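Local coordinates for protein aromatic amino acid exporter YddG (Starkeya novella, PDB 5I20) that exports a broad range of amino acids, among them threonine, methionine, lysine and glutamate, across the bacterial inner membrane, at residues W65-H70 and T178-G183. Residues are numbered along the deposited sequence; the frame is centred on the assembly and turned at random.
Sequences WPVWVH and TEVVAG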
loop_
_atom_site.group_PDB
_atom_site.type_symbol
_atom_site.label_atom_id
_atom_site.label_comp_id
_atom_site.label_asym_id
_atom_site.label_seq_id
_atom_site.Cartn_x
_atom_site.Cartn_y
_atom_site.Cartn_z
ATOM N N TRP A 65 23.395 -0.353 -8.313
ATOM C CA TRP A 65 22.527 -1.528 -8.274
ATOM C C TRP A 65 21.755 -1.754 -6.957
ATOM O O TRP A 65 20.674 -2.343 -6.995
ATOM C CB TRP A 65 23.333 -2.792 -8.612
ATOM C CG TRP A 65 24.377 -3.172 -7.607
ATOM C CD1 TRP A 65 25.699 -2.832 -7.628
ATOM C CD2 TRP A 65 24.190 -3.981 -6.437
ATOM N NE1 TRP A 65 26.343 -3.371 -6.541
ATOM C CE2 TRP A 65 25.440 -4.079 -5.795
ATOM C CE3 TRP A 65 23.086 -4.622 -5.869
ATOM C CZ2 TRP A 65 25.616 -4.798 -4.613
ATOM C CZ3 TRP A 65 23.262 -5.335 -4.695
ATOM C CH2 TRP A 65 24.518 -5.416 -4.080
ATOM N N PRO A 66 22.285 -1.308 -5.794
ATOM C CA PRO A 66 21.437 -1.538 -4.615
ATOM C C PRO A 66 20.141 -0.729 -4.641
ATOM O O PRO A 66 19.165 -1.117 -4.000
ATOM C CB PRO A 66 22.324 -1.091 -3.446
ATOM C CG PRO A 66 23.711 -1.193 -3.957
ATOM C CD PRO A 66 23.622 -0.817 -5.402
ATOM N N VAL A 67 20.141 0.381 -5.371
ATOM C CA VAL A 67 18.942 1.197 -5.525
ATOM C C VAL A 67 17.888 0.449 -6.342
ATOM O O VAL A 67 16.705 0.448 -5.996
ATOM C CB VAL A 67 19.265 2.552 -6.198
ATOM C CG1 VAL A 67 17.989 3.315 -6.518
ATOM C CG2 VAL A 67 20.177 3.380 -5.307
ATOM N N TRP A 68 18.330 -0.200 -7.415
ATOM C CA TRP A 68 17.435 -0.966 -8.276
ATOM C C TRP A 68 16.954 -2.254 -7.619
ATOM O O TRP A 68 15.827 -2.686 -7.846
ATOM C CB TRP A 68 18.123 -1.293 -9.600
ATOM C CG TRP A 68 18.463 -0.080 -10.387
ATOM C CD1 TRP A 68 19.705 0.452 -10.580
ATOM C CD2 TRP A 68 17.547 0.775 -11.077
ATOM N NE1 TRP A 68 19.619 1.582 -11.356
ATOM C CE2 TRP A 68 18.305 1.802 -11.674
ATOM C CE3 TRP A 68 16.160 0.770 -11.252
ATOM C CZ2 TRP A 68 17.723 2.814 -12.434
ATOM C CZ3 TRP A 68 15.584 1.774 -12.007
ATOM C CH2 TRP A 68 16.364 2.783 -12.588
ATOM N N VAL A 69 17.814 -2.875 -6.819
ATOM C CA VAL A 69 17.428 -4.083 -6.102
ATOM C C VAL A 69 16.321 -3.741 -5.113
ATOM O O VAL A 69 15.339 -4.467 -4.984
ATOM C CB VAL A 69 18.628 -4.721 -5.366
ATOM C CG1 VAL A 69 18.158 -5.788 -4.396
ATOM C CG2 VAL A 69 19.608 -5.311 -6.369
ATOM N N HIS A 70 16.485 -2.607 -4.441
ATOM C CA HIS A 70 15.514 -2.113 -3.470
ATOM C C HIS A 70 14.163 -1.789 -4.110
ATOM O O HIS A 70 13.121 -2.254 -3.651
ATOM C CB HIS A 70 16.085 -0.876 -2.767
ATOM C CG HIS A 70 15.064 -0.057 -2.040
ATOM N ND1 HIS A 70 14.648 1.178 -2.488
ATOM C CD2 HIS A 70 14.390 -0.288 -0.889
ATOM C CE1 HIS A 70 13.755 1.670 -1.649
ATOM N NE2 HIS A 70 13.580 0.800 -0.671
ATOM N N THR A 178 13.015 11.314 -5.717
ATOM C CA THR A 178 11.702 10.680 -5.757
ATOM C C THR A 178 11.357 10.171 -7.153
ATOM O O THR A 178 10.733 9.120 -7.303
ATOM C CB THR A 178 10.602 11.655 -5.290
ATOM O OG1 THR A 178 10.911 12.128 -3.974
ATOM C CG2 THR A 178 9.243 10.972 -5.268
ATOM N N GLU A 179 11.787 10.910 -8.170
ATOM C CA GLU A 179 11.474 10.577 -9.559
ATOM C C GLU A 179 12.050 9.227 -9.989
ATOM O O GLU A 179 11.664 8.687 -11.025
ATOM C CB GLU A 179 11.977 11.678 -10.500
ATOM C CG GLU A 179 12.993 12.631 -9.882
ATOM C CD GLU A 179 12.343 13.747 -9.080
ATOM O OE1 GLU A 179 11.276 14.244 -9.500
ATOM O OE2 GLU A 179 12.898 14.121 -8.026
ATOM N N VAL A 180 12.969 8.689 -9.193
ATOM C CA VAL A 180 13.575 7.393 -9.482
ATOM C C VAL A 180 12.529 6.273 -9.391
ATOM O O VAL A 180 12.638 5.255 -10.078
ATOM C CB VAL A 180 14.764 7.115 -8.530
ATOM C CG1 VAL A 180 15.326 5.714 -8.739
ATOM C CG2 VAL A 180 15.854 8.157 -8.744
ATOM N N VAL A 181 11.503 6.488 -8.566
ATOM C CA VAL A 181 10.384 5.550 -8.423
ATOM C C VAL A 181 9.735 5.234 -9.774
ATOM O O VAL A 181 9.247 4.124 -9.996
ATOM C CB VAL A 181 9.318 6.107 -7.443
ATOM C CG1 VAL A 181 8.033 5.288 -7.493
ATOM C CG2 VAL A 181 9.873 6.137 -6.022
ATOM N N ALA A 182 9.750 6.208 -10.681
ATOM C CA ALA A 182 9.281 5.995 -12.046
ATOM C C ALA A 182 10.037 4.844 -12.701
ATOM O O ALA A 182 9.457 4.043 -13.432
ATOM C CB ALA A 182 9.433 7.270 -12.866
ATOM N N GLY A 183 11.335 4.766 -12.426
ATOM C CA GLY A 183 12.154 3.678 -12.924
ATOM C C GLY A 183 11.741 2.355 -12.311
ATOM O O GLY A 183 11.771 1.317 -12.972
#
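Trp68 reaches Gly183 with the rim of its six-membered ring: CZ3 of Trp68 lies 3.9 Å from C of Gly183 and 4.0 Å from its O. The carbonyl carbon sits close to the plane of the indole, so the glycine backbone meets the ring at its edge and is not stacked on a face. Gly183 has no side chain, and its CA lies 4.0 Å from CZ3 of Trp68, so the ring edge packs directly on the backbone. The first torsion of Trp68 (chi1 -63°) turns CG anti to its carbonyl carbon, and the ring then extends across the gap, CA of Trp68 being 8.4 Å from CA of Gly183. Beside this contact, Val67 and Val180 point their apolar side chains at each other and meet methyl to methyl, CG1 of Val67 being 4.2 Å from CG1 of Val180. No hydrogen bond joins the segments, and the buried area is a modest 134 Å², evidence of a small van der Waals contact. Further out, Trp68 NE1 makes a weak hydrogen bond to Gln63 O, while Val67 also packs on Phe173 and Val176. In this basket-shaped transporter of inverted repeats around a central substrate cavity, the contact is peripheral, its centre about 17 Å from the chain centre. It joins the cytoplasmic ends of transmembrane helices 65-88 and 181-199, one from each EamA family region, with helix 224-234 touching Thr178 and Ala182.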